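Local coordinates for protein transcriptional regulator, SorC family (Enterococcus faecalis, PDB 2O0M) that probably regulates transcription, binding DNA and a sugar-type effector as other members of the SorC family are thought to do, at residues 171-182 and 201-211; 105-116 and 325-336. All coordinates share one frame; numbering follows the deposited sequence.

Interaction 1 (171-182 and 201-211); sequences NLFVPARGGIGE and GNYRALYVPEQ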
loop_
_atom_site.group_PDB
_atom_site.type_symbol
_atom_site.label_atom_id
_atom_site.label_comp_id
_atom_site.label_asym_id
_atom_site.label_seq_id
_atom_site.Cartn_x
_atom_site.Cartn_y
_atom_site.Cartn_z
ATOM N N ASN A 171 -8.039 -2.668 16.511
ATOM C CA ASN A 171 -7.132 -2.395 15.394
ATOM C C ASN A 171 -6.476 -1.029 15.489
ATOM O O ASN A 171 -7.155 -0.022 15.702
ATOM C CB ASN A 171 -7.899 -2.489 14.077
ATOM C CG ASN A 171 -8.617 -3.812 13.909
ATOM O OD1 ASN A 171 -9.809 -3.847 13.564
ATOM N ND2 ASN A 171 -7.906 -4.907 14.144
ATOM N N LEU A 172 -5.154 -1.009 15.316
ATOM C CA LEU A 172 -4.361 0.211 15.272
ATOM C C LEU A 172 -3.775 0.383 13.861
ATOM O O LEU A 172 -3.136 -0.537 13.335
ATOM C CB LEU A 172 -3.225 0.131 16.284
ATOM C CG LEU A 172 -2.280 1.318 16.372
ATOM C CD1 LEU A 172 -2.986 2.511 16.971
ATOM C CD2 LEU A 172 -1.043 0.956 17.159
ATOM N N PHE A 173 -3.969 1.561 13.279
ATOM C CA PHE A 173 -3.449 1.873 11.950
ATOM C C PHE A 173 -2.252 2.809 12.060
ATOM O O PHE A 173 -2.291 3.812 12.784
ATOM C CB PHE A 173 -4.531 2.482 11.043
ATOM C CG PHE A 173 -5.701 1.575 10.808
ATOM C CD1 PHE A 173 -5.769 0.771 9.677
ATOM C CD2 PHE A 173 -6.716 1.476 11.762
ATOM C CE1 PHE A 173 -6.866 -0.072 9.464
ATOM C CE2 PHE A 173 -7.815 0.622 11.564
ATOM C CZ PHE A 173 -7.872 -0.164 10.415
ATOM N N VAL A 174 -1.187 2.460 11.349
ATOM C CA VAL A 174 0.014 3.252 11.311
ATOM C C VAL A 174 0.507 3.320 9.870
ATOM O O VAL A 174 0.235 2.419 9.069
ATOM C CB VAL A 174 1.119 2.622 12.188
ATOM C CG1 VAL A 174 0.704 2.643 13.645
ATOM C CG2 VAL A 174 1.442 1.189 11.748
ATOM N N PRO A 175 1.234 4.383 9.531
ATOM C CA PRO A 175 1.856 4.408 8.200
ATOM C C PRO A 175 2.958 3.356 8.085
ATOM O O PRO A 175 3.668 3.125 9.057
ATOM C CB PRO A 175 2.474 5.797 8.146
ATOM C CG PRO A 175 2.754 6.120 9.586
ATOM C CD PRO A 175 1.571 5.584 10.315
ATOM N N ALA A 176 3.120 2.747 6.905
ATOM C CA ALA A 176 4.163 1.734 6.701
ATOM C C ALA A 176 5.530 2.382 6.497
ATOM O O ALA A 176 6.581 1.770 6.767
ATOM C CB ALA A 176 3.843 0.868 5.512
ATOM N N ARG A 177 5.495 3.607 5.981
ATOM C CA ARG A 177 6.702 4.371 5.696
ATOM C C ARG A 177 6.539 5.849 5.996
ATOM O O ARG A 177 5.481 6.412 5.789
ATOM C CB ARG A 177 7.076 4.258 4.207
ATOM C CG ARG A 177 7.694 2.958 3.806
ATOM C CD ARG A 177 9.053 2.790 4.474
ATOM N NE ARG A 177 9.864 1.749 3.852
ATOM C CZ ARG A 177 10.733 1.919 2.860
ATOM N NH1 ARG A 177 10.947 3.111 2.307
ATOM N NH2 ARG A 177 11.394 0.868 2.413
ATOM N N GLY A 178 7.640 6.474 6.407
ATOM C CA GLY A 178 7.734 7.928 6.453
ATOM C C GLY A 178 8.620 8.441 5.331
ATOM O O GLY A 178 9.315 7.672 4.677
ATOM N N GLY A 179 8.588 9.747 5.092
ATOM C CA GLY A 179 9.509 10.363 4.129
ATOM C C GLY A 179 9.244 9.974 2.694
ATOM O O GLY A 179 10.160 9.819 1.892
ATOM N N ILE A 180 7.969 9.817 2.364
ATOM C CA ILE A 180 7.591 9.344 1.036
ATOM C C ILE A 180 7.410 10.473 0.020
ATOM O O ILE A 180 7.558 10.250 -1.181
ATOM C CB ILE A 180 6.318 8.472 1.120
ATOM C CG1 ILE A 180 6.606 7.188 1.912
ATOM C CG2 ILE A 180 5.764 8.145 -0.272
ATOM C CD1 ILE A 180 7.507 6.200 1.216
ATOM N N GLY A 181 7.072 11.671 0.488
ATOM C CA GLY A 181 6.970 12.837 -0.388
ATOM C C GLY A 181 5.577 13.145 -0.934
ATOM O O GLY A 181 5.433 13.980 -1.831
ATOM N N GLU A 182 4.543 12.502 -0.401
ATOM C CA GLU A 182 3.183 12.813 -0.848
ATOM C C GLU A 182 2.641 14.089 -0.206
ATOM O O GLU A 182 3.136 14.538 0.822
ATOM C CB GLU A 182 2.209 11.682 -0.540
ATOM C CG GLU A 182 2.515 10.371 -1.233
ATOM C CD GLU A 182 2.215 10.338 -2.729
ATOM O OE1 GLU A 182 1.806 11.345 -3.338
ATOM O OE2 GLU A 182 2.394 9.255 -3.297
ATOM N N GLY A 201 -11.430 2.024 14.852
ATOM C CA GLY A 201 -10.155 1.752 15.493
ATOM C C GLY A 201 -9.412 3.001 15.893
ATOM O O GLY A 201 -10.013 4.070 16.104
ATOM N N ASN A 202 -8.093 2.853 15.999
ATOM C CA ASN A 202 -7.218 3.920 16.406
ATOM C C ASN A 202 -6.046 4.040 15.452
ATOM O O ASN A 202 -5.802 3.142 14.652
ATOM C CB ASN A 202 -6.733 3.657 17.825
ATOM C CG ASN A 202 -7.806 3.938 18.850
ATOM O OD1 ASN A 202 -8.089 5.099 19.143
ATOM N ND2 ASN A 202 -8.440 2.888 19.367
ATOM N N TYR A 203 -5.332 5.156 15.535
ATOM C CA TYR A 203 -4.147 5.359 14.714
ATOM C C TYR A 203 -3.035 5.972 15.517
ATOM O O TYR A 203 -3.260 6.580 16.577
ATOM C CB TYR A 203 -4.448 6.219 13.477
ATOM C CG TYR A 203 -4.651 7.703 13.742
ATOM C CD1 TYR A 203 -3.614 8.607 13.556
ATOM C CD2 TYR A 203 -5.890 8.201 14.141
ATOM C CE1 TYR A 203 -3.794 9.965 13.781
ATOM C CE2 TYR A 203 -6.085 9.559 14.359
ATOM C CZ TYR A 203 -5.020 10.436 14.190
ATOM O OH TYR A 203 -5.178 11.786 14.410
ATOM N N ARG A 204 -1.825 5.790 15.010
ATOM C CA ARG A 204 -0.668 6.517 15.485
ATOM C C ARG A 204 0.098 7.044 14.283
ATOM O O ARG A 204 0.591 6.272 13.474
ATOM C CB ARG A 204 0.216 5.619 16.345
ATOM C CG ARG A 204 -0.409 5.265 17.691
ATOM C CD ARG A 204 -0.408 6.449 18.632
ATOM N NE ARG A 204 0.943 6.820 19.025
ATOM C CZ ARG A 204 1.654 6.205 19.963
ATOM N NH1 ARG A 204 1.161 5.173 20.638
ATOM N NH2 ARG A 204 2.873 6.637 20.230
ATOM N N ALA A 205 0.173 8.364 14.170
ATOM C CA ALA A 205 0.894 9.000 13.082
ATOM C C ALA A 205 2.377 8.920 13.364
ATOM O O ALA A 205 2.801 8.923 14.517
ATOM C CB ALA A 205 0.461 10.443 12.918
ATOM N N LEU A 206 3.165 8.830 12.301
ATOM C CA LEU A 206 4.603 8.889 12.399
ATOM C C LEU A 206 4.966 10.317 12.050
ATOM O O LEU A 206 4.750 10.758 10.920
ATOM C CB LEU A 206 5.248 7.900 11.430
ATOM C CG LEU A 206 6.772 7.925 11.335
ATOM C CD1 LEU A 206 7.431 7.537 12.646
ATOM C CD2 LEU A 206 7.201 6.985 10.237
ATOM N N TYR A 207 5.481 11.054 13.026
ATOM C CA TYR A 207 5.623 12.496 12.868
ATOM C C TYR A 207 6.961 12.812 12.219
ATOM O O TYR A 207 7.846 13.431 12.794
ATOM C CB TYR A 207 5.355 13.211 14.201
ATOM C CG TYR A 207 3.864 13.365 14.439
ATOM C CD1 TYR A 207 3.200 12.644 15.407
ATOM C CD2 TYR A 207 3.108 14.222 13.660
ATOM C CE1 TYR A 207 1.821 12.798 15.607
ATOM C CE2 TYR A 207 1.710 14.380 13.856
ATOM C CZ TYR A 207 1.081 13.664 14.821
ATOM O OH TYR A 207 -0.289 13.843 14.975
ATOM N N VAL A 208 7.076 12.337 10.982
ATOM C CA VAL A 208 8.226 12.551 10.133
ATOM C C VAL A 208 7.700 13.300 8.917
ATOM O O VAL A 208 6.739 12.858 8.302
ATOM C CB VAL A 208 8.843 11.190 9.715
ATOM C CG1 VAL A 208 9.893 11.371 8.627
ATOM C CG2 VAL A 208 9.452 10.497 10.924
ATOM N N PRO A 209 8.267 14.475 8.596
ATOM C CA PRO A 209 7.794 15.153 7.385
ATOM C C PRO A 209 7.924 14.296 6.121
ATOM O O PRO A 209 8.821 13.464 6.035
ATOM C CB PRO A 209 8.699 16.377 7.299
ATOM C CG PRO A 209 9.094 16.643 8.724
ATOM C CD PRO A 209 9.278 15.275 9.311
ATOM N N GLU A 210 7.023 14.491 5.160
ATOM C CA GLU A 210 7.052 13.709 3.922
ATOM C C GLU A 210 8.269 14.022 3.067
ATOM O O GLU A 210 8.733 13.172 2.313
ATOM C CB GLU A 210 5.765 13.906 3.122
ATOM C CG GLU A 210 4.630 13.040 3.609
ATOM C CD GLU A 210 4.804 11.582 3.215
ATOM O OE1 GLU A 210 4.241 11.171 2.187
ATOM O OE2 GLU A 210 5.524 10.852 3.921
ATOM N N GLN A 211 8.761 15.252 3.188
ATOM C CA GLN A 211 10.067 15.649 2.679
ATOM C C GLN A 211 10.871 16.159 3.875
ATOM O O GLN A 211 10.381 16.999 4.631
ATOM C CB GLN A 211 9.918 16.754 1.625
ATOM C CG GLN A 211 9.613 16.247 0.212
ATOM C CD GLN A 211 8.130 16.165 -0.120
ATOM O OE1 GLN A 211 7.265 16.389 0.745
ATOM N NE2 GLN A 211 7.819 15.829 -1.389
HETATM O O HOH W 1 -8.116 0.219 18.321
HETATM O O HOH W 2 4.290 8.575 4.578
HETATM O O HOH W 3 6.447 10.954 6.513
HETATM O O HOH W 4 4.781 16.663 0.778
#

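Interaction 2 (105-116 and 325-336); sequences FGIQRCIVVAGD and KQTWLITDEAAA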
loop_
_atom_site.group_PDB
_atom_site.type_symbol
_atom_site.label_atom_id
_atom_site.label_comp_id
_atom_site.label_asym_id
_atom_site.label_seq_id
_atom_site.Cartn_x
_atom_site.Cartn_y
_atom_site.Cartn_z
ATOM N N PHE A 105 -0.192 -15.161 -10.844
ATOM C CA PHE A 105 0.807 -14.589 -9.931
ATOM C C PHE A 105 1.312 -15.570 -8.882
ATOM O O PHE A 105 2.325 -15.308 -8.223
ATOM C CB PHE A 105 0.250 -13.338 -9.246
ATOM C CG PHE A 105 0.031 -12.195 -10.187
ATOM C CD1 PHE A 105 -1.239 -11.664 -10.382
ATOM C CD2 PHE A 105 1.094 -11.661 -10.899
ATOM C CE1 PHE A 105 -1.435 -10.615 -11.258
ATOM C CE2 PHE A 105 0.892 -10.615 -11.789
ATOM C CZ PHE A 105 -0.368 -10.098 -11.964
ATOM N N GLY A 106 0.618 -16.689 -8.722
ATOM C CA GLY A 106 0.960 -17.645 -7.675
ATOM C C GLY A 106 0.666 -17.148 -6.269
ATOM O O GLY A 106 1.402 -17.477 -5.339
ATOM N N ILE A 107 -0.425 -16.393 -6.097
ATOM C CA ILE A 107 -0.796 -15.801 -4.797
ATOM C C ILE A 107 -2.023 -16.470 -4.165
ATOM O O ILE A 107 -2.603 -17.358 -4.770
ATOM C CB ILE A 107 -1.022 -14.266 -4.926
ATOM C CG1 ILE A 107 -2.111 -13.968 -5.969
ATOM C CG2 ILE A 107 0.279 -13.590 -5.314
ATOM C CD1 ILE A 107 -2.620 -12.539 -5.936
ATOM N N GLN A 108 -2.400 -16.036 -2.958
ATOM C CA GLN A 108 -3.474 -16.676 -2.174
ATOM C C GLN A 108 -4.848 -16.434 -2.775
ATOM O O GLN A 108 -5.675 -17.339 -2.908
ATOM C CB GLN A 108 -3.472 -16.174 -0.705
ATOM C CG GLN A 108 -4.792 -16.444 0.058
ATOM C CD GLN A 108 -4.674 -16.531 1.577
ATOM O OE1 GLN A 108 -3.617 -16.342 2.164
ATOM N NE2 GLN A 108 -5.797 -16.816 2.220
ATOM N N ARG A 109 -5.104 -15.187 -3.109
ATOM C CA ARG A 109 -6.442 -14.796 -3.429
ATOM C C ARG A 109 -6.410 -13.534 -4.244
ATOM O O ARG A 109 -5.625 -12.643 -3.989
ATOM C CB ARG A 109 -7.210 -14.566 -2.128
ATOM C CG ARG A 109 -8.682 -14.325 -2.278
ATOM C CD ARG A 109 -9.405 -15.550 -2.777
ATOM N NE ARG A 109 -10.376 -15.147 -3.786
ATOM C CZ ARG A 109 -11.560 -14.606 -3.513
ATOM N NH1 ARG A 109 -11.953 -14.412 -2.257
ATOM N NH2 ARG A 109 -12.362 -14.264 -4.509
ATOM N N CYS A 110 -7.276 -13.476 -5.240
ATOM C CA CYS A 110 -7.492 -12.257 -5.985
ATOM C C CYS A 110 -8.994 -12.012 -5.987
ATOM O O CYS A 110 -9.774 -12.930 -6.254
ATOM C CB CYS A 110 -6.947 -12.362 -7.409
ATOM S SG CYS A 110 -7.231 -10.866 -8.377
ATOM N N ILE A 111 -9.389 -10.792 -5.636
ATOM C CA ILE A 111 -10.778 -10.355 -5.726
ATOM C C ILE A 111 -10.864 -9.374 -6.884
ATOM O O ILE A 111 -10.161 -8.374 -6.898
ATOM C CB ILE A 111 -11.257 -9.684 -4.428
ATOM C CG1 ILE A 111 -11.193 -10.692 -3.282
ATOM C CG2 ILE A 111 -12.692 -9.169 -4.592
ATOM C CD1 ILE A 111 -11.225 -10.083 -1.900
ATOM N N VAL A 112 -11.719 -9.678 -7.858
ATOM C CA VAL A 112 -11.885 -8.836 -9.038
ATOM C C VAL A 112 -13.252 -8.148 -8.969
ATOM O O VAL A 112 -14.301 -8.795 -9.078
ATOM C CB VAL A 112 -11.781 -9.647 -10.351
ATOM C CG1 VAL A 112 -12.036 -8.752 -11.550
ATOM C CG2 VAL A 112 -10.419 -10.317 -10.476
ATOM N N VAL A 113 -13.228 -6.837 -8.765
ATOM C CA VAL A 113 -14.438 -6.034 -8.658
ATOM C C VAL A 113 -14.934 -5.660 -10.052
ATOM O O VAL A 113 -14.137 -5.370 -10.949
ATOM C CB VAL A 113 -14.167 -4.762 -7.819
ATOM C CG1 VAL A 113 -15.373 -3.821 -7.812
ATOM C CG2 VAL A 113 -13.777 -5.158 -6.395
ATOM N N ALA A 114 -16.258 -5.652 -10.216
ATOM C CA ALA A 114 -16.853 -5.326 -11.496
ATOM C C ALA A 114 -16.459 -3.917 -11.892
ATOM O O ALA A 114 -16.502 -3.004 -11.073
ATOM C CB ALA A 114 -18.381 -5.450 -11.438
ATOM N N GLY A 115 -16.079 -3.755 -13.155
ATOM C CA GLY A 115 -15.891 -2.440 -13.734
ATOM C C GLY A 115 -14.448 -2.027 -13.927
ATOM O O GLY A 115 -13.531 -2.851 -13.898
ATOM N N ASP A 116 -14.275 -0.725 -14.109
ATOM C CA ASP A 116 -13.001 -0.106 -14.476
ATOM C C ASP A 116 -12.794 1.152 -13.630
ATOM O O ASP A 116 -13.410 2.186 -13.885
ATOM C CB ASP A 116 -13.002 0.254 -15.968
ATOM C CG ASP A 116 -11.680 0.849 -16.440
ATOM O OD1 ASP A 116 -10.777 1.076 -15.619
ATOM O OD2 ASP A 116 -11.544 1.083 -17.656
ATOM N N LYS A 325 3.777 -14.548 -1.285
ATOM C CA LYS A 325 2.790 -15.444 -1.870
ATOM C C LYS A 325 1.458 -15.422 -1.141
ATOM O O LYS A 325 0.436 -15.784 -1.714
ATOM C CB LYS A 325 3.347 -16.873 -1.989
ATOM C CG LYS A 325 4.524 -16.997 -2.950
ATOM C CD LYS A 325 4.328 -16.160 -4.210
ATOM C CE LYS A 325 5.188 -16.594 -5.334
ATOM N NZ LYS A 325 4.763 -15.900 -6.568
ATOM N N GLN A 326 1.454 -14.969 0.108
ATOM C CA GLN A 326 0.209 -14.861 0.876
ATOM C C GLN A 326 -0.622 -13.623 0.516
ATOM O O GLN A 326 -1.715 -13.456 1.049
ATOM C CB GLN A 326 0.474 -14.859 2.385
ATOM C CG GLN A 326 1.171 -13.610 2.940
ATOM C CD GLN A 326 2.676 -13.739 2.984
ATOM O OE1 GLN A 326 3.272 -14.409 2.140
ATOM N NE2 GLN A 326 3.307 -13.099 3.972
ATOM N N THR A 327 -0.104 -12.779 -0.372
ATOM C CA THR A 327 -0.772 -11.524 -0.762
ATOM C C THR A 327 -2.200 -11.788 -1.276
ATOM O O THR A 327 -2.433 -12.735 -2.026
ATOM C CB THR A 327 0.037 -10.754 -1.841
ATOM O OG1 THR A 327 1.328 -10.391 -1.316
ATOM C CG2 THR A 327 -0.676 -9.478 -2.291
ATOM N N TRP A 328 -3.143 -10.963 -0.833
ATOM C CA TRP A 328 -4.467 -10.875 -1.443
ATOM C C TRP A 328 -4.418 -9.660 -2.363
ATOM O O TRP A 328 -4.039 -8.570 -1.927
ATOM C CB TRP A 328 -5.553 -10.643 -0.390
ATOM C CG TRP A 328 -5.910 -11.820 0.455
ATOM C CD1 TRP A 328 -5.057 -12.612 1.161
ATOM C CD2 TRP A 328 -7.230 -12.299 0.739
ATOM N NE1 TRP A 328 -5.764 -13.584 1.840
ATOM C CE2 TRP A 328 -7.098 -13.409 1.594
ATOM C CE3 TRP A 328 -8.508 -11.910 0.332
ATOM C CZ2 TRP A 328 -8.193 -14.124 2.060
ATOM C CZ3 TRP A 328 -9.601 -12.630 0.802
ATOM C CH2 TRP A 328 -9.431 -13.720 1.652
ATOM N N LEU A 329 -4.802 -9.836 -3.624
ATOM C CA LEU A 329 -4.853 -8.718 -4.566
ATOM C C LEU A 329 -6.308 -8.333 -4.796
ATOM O O LEU A 329 -7.092 -9.143 -5.292
ATOM C CB LEU A 329 -4.191 -9.075 -5.896
ATOM C CG LEU A 329 -4.320 -8.035 -7.019
ATOM C CD1 LEU A 329 -3.653 -6.718 -6.644
ATOM C CD2 LEU A 329 -3.744 -8.567 -8.317
ATOM N N ILE A 330 -6.658 -7.109 -4.418
ATOM C CA ILE A 330 -7.970 -6.532 -4.734
ATOM C C ILE A 330 -7.779 -5.667 -5.970
ATOM O O ILE A 330 -6.974 -4.736 -5.971
ATOM C CB ILE A 330 -8.531 -5.668 -3.598
ATOM C CG1 ILE A 330 -8.670 -6.519 -2.331
ATOM C CG2 ILE A 330 -9.866 -5.045 -4.024
ATOM C CD1 ILE A 330 -9.040 -5.760 -1.094
ATOM N N THR A 331 -8.516 -5.981 -7.024
ATOM C CA THR A 331 -8.347 -5.300 -8.291
ATOM C C THR A 331 -9.696 -5.217 -9.005
ATOM O O THR A 331 -10.742 -5.541 -8.429
ATOM C CB THR A 331 -7.274 -6.032 -9.140
ATOM O OG1 THR A 331 -6.891 -5.230 -10.268
ATOM C CG2 THR A 331 -7.730 -7.424 -9.582
ATOM N N ASP A 332 -9.674 -4.780 -10.248
ATOM C CA ASP A 332 -10.921 -4.702 -11.009
ATOM C C ASP A 332 -10.831 -5.433 -12.336
ATOM O O ASP A 332 -9.774 -5.927 -12.720
ATOM C CB ASP A 332 -11.409 -3.257 -11.158
ATOM C CG ASP A 332 -10.407 -2.342 -11.834
ATOM O OD1 ASP A 332 -9.496 -2.828 -12.528
ATOM O OD2 ASP A 332 -10.553 -1.109 -11.674
ATOM N N GLU A 333 -11.977 -5.536 -13.002
ATOM C CA GLU A 333 -12.069 -6.235 -14.270
ATOM C C GLU A 333 -11.158 -5.607 -15.307
ATOM O O GLU A 333 -10.560 -6.306 -16.115
ATOM C CB GLU A 333 -13.507 -6.216 -14.804
ATOM C CG GLU A 333 -14.468 -7.154 -14.096
ATOM C CD GLU A 333 -15.828 -7.235 -14.801
ATOM O OE1 GLU A 333 -16.524 -6.199 -14.884
ATOM O OE2 GLU A 333 -16.203 -8.334 -15.274
ATOM N N ALA A 334 -11.062 -4.285 -15.303
ATOM C CA ALA A 334 -10.272 -3.610 -16.323
ATOM C C ALA A 334 -8.799 -4.005 -16.219
ATOM O O ALA A 334 -8.151 -4.296 -17.224
ATOM C CB ALA A 334 -10.450 -2.128 -16.235
ATOM N N ALA A 335 -8.281 -4.062 -14.999
ATOM C CA ALA A 335 -6.893 -4.477 -14.801
ATOM C C ALA A 335 -6.699 -5.955 -15.143
ATOM O O ALA A 335 -5.768 -6.311 -15.861
ATOM C CB ALA A 335 -6.453 -4.202 -13.375
ATOM N N ALA A 336 -7.587 -6.796 -14.631
ATOM C CA ALA A 336 -7.504 -8.234 -14.838
ATOM C C ALA A 336 -7.593 -8.607 -16.318
ATOM O O ALA A 336 -6.776 -9.382 -16.805
ATOM C CB ALA A 336 -8.593 -8.947 -14.041
#

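Interaction 1 (171-182 and 201-211)
Glu210 leaves its backbone with CG anti to the carbonyl carbon (chi1 -82°), and a single bend at chi2 (-74°) turns its carboxylate onto the turn at 180-182. There OE1 accepts from Glu182 N at 2.9 Å and OE2 from Ile180 N at 3.1 Å, both donors standing above the carboxylate plane. One water joins OE2 to Arg177 O; a second accepts from Gly179 N and lies within bonding distance of OE2 and Val208 O. Gln211 NE2 gives a weak bond to Gly181 O. Toward the strand end the contact turns apolar: Leu206 rests CB on Pro175 CG at 3.6 Å, and its CG, anti to the backbone N (chi1 175°), carries CD2 to the backbone of Gly178. Beyond it the backbones pair as parallel strands, Asn202 N bonding Asn171 O, Phe173 N bonding Asn202 O at 2.8 Å, and Arg204 N bonding Phe173 O. Glu182 turns its own carboxylate to Arg252 and Arg253. Strand 202-203 thus flanks strand 169-175, whose other neighbour is strand 142-148; helix 188-199 makes the beta-alpha-beta crossover and touches Phe173 and Pro175, while helix 224-234 meets Leu172, Val174, Arg204 and Leu206.

Interaction 2 (105-116 and 325-336)
Trp328 meets residues 108, 109 and 111 with three parts of its indole. Arg109 lies over one face, its CG 3.7 Å from the centroid of the six-membered ring in a CH-pi contact. With CG anti to the backbone N (chi1 -172°), the arginine chain leaves the strand across the indole, and its guanidinium goes on to a salt bridge with Glu98. Ile111 CD1 comes to the indole edge in its plane, 4.0 Å from CE3, and the side chain of Gln108 crosses near NE1.

On the other face of the strand pair, Leu329 packs against both Ile107 and Cys110: its CB touches Ile107 CD1 at 3.8 Å, and its CD2 packs against Cys110 SG. Helix 96-105 closes over this layer through Met101. Both backbone polar atoms of Leu329 face strand 109-113, N donating to Arg109 O and O accepting from Ile111 N at 2.8 Å; Thr331 and Val113 continue the parallel pairing.

Lys325 runs past Gly106 O to place NZ on Phe105 O at 3.0 Å, in the carbonyl plane, which ties the end of helix 96-105 to the start of the second segment. At the far end Glu333 OE1 takes Gly115 N at 3.0 Å with its anti lone pair, and Asp332 N-caps helix 333-339 by accepting from Ala335 N. Parallel strands with helices on both faces are characteristic of a Rossmann-like alpha/beta domain, consistent with the putative sugar-binding domain of this family.

How the interactions relate
Both interactions pair parallel strands of the same mixed sheet, on opposite sides of the chain's centre, about 26 Å apart between centres. Each combines buried and exposed residues. Interaction 1 joins the ends of one local beta-alpha-beta unit, with 18 residues between its segments; interaction 2 closes a loop of 208 residues that contains interaction 1, bringing the two ends of the domain together. Strand pairing is brief in interaction 1, where a partly exposed glutamate carboxylate and waters hold a glycine-rich turn, whereas interaction 2 has five bridged residue pairs and relies on apolar and aromatic side chains along both faces, with its side-chain hydrogen bonds, from Lys325 and Glu333, at the two ends.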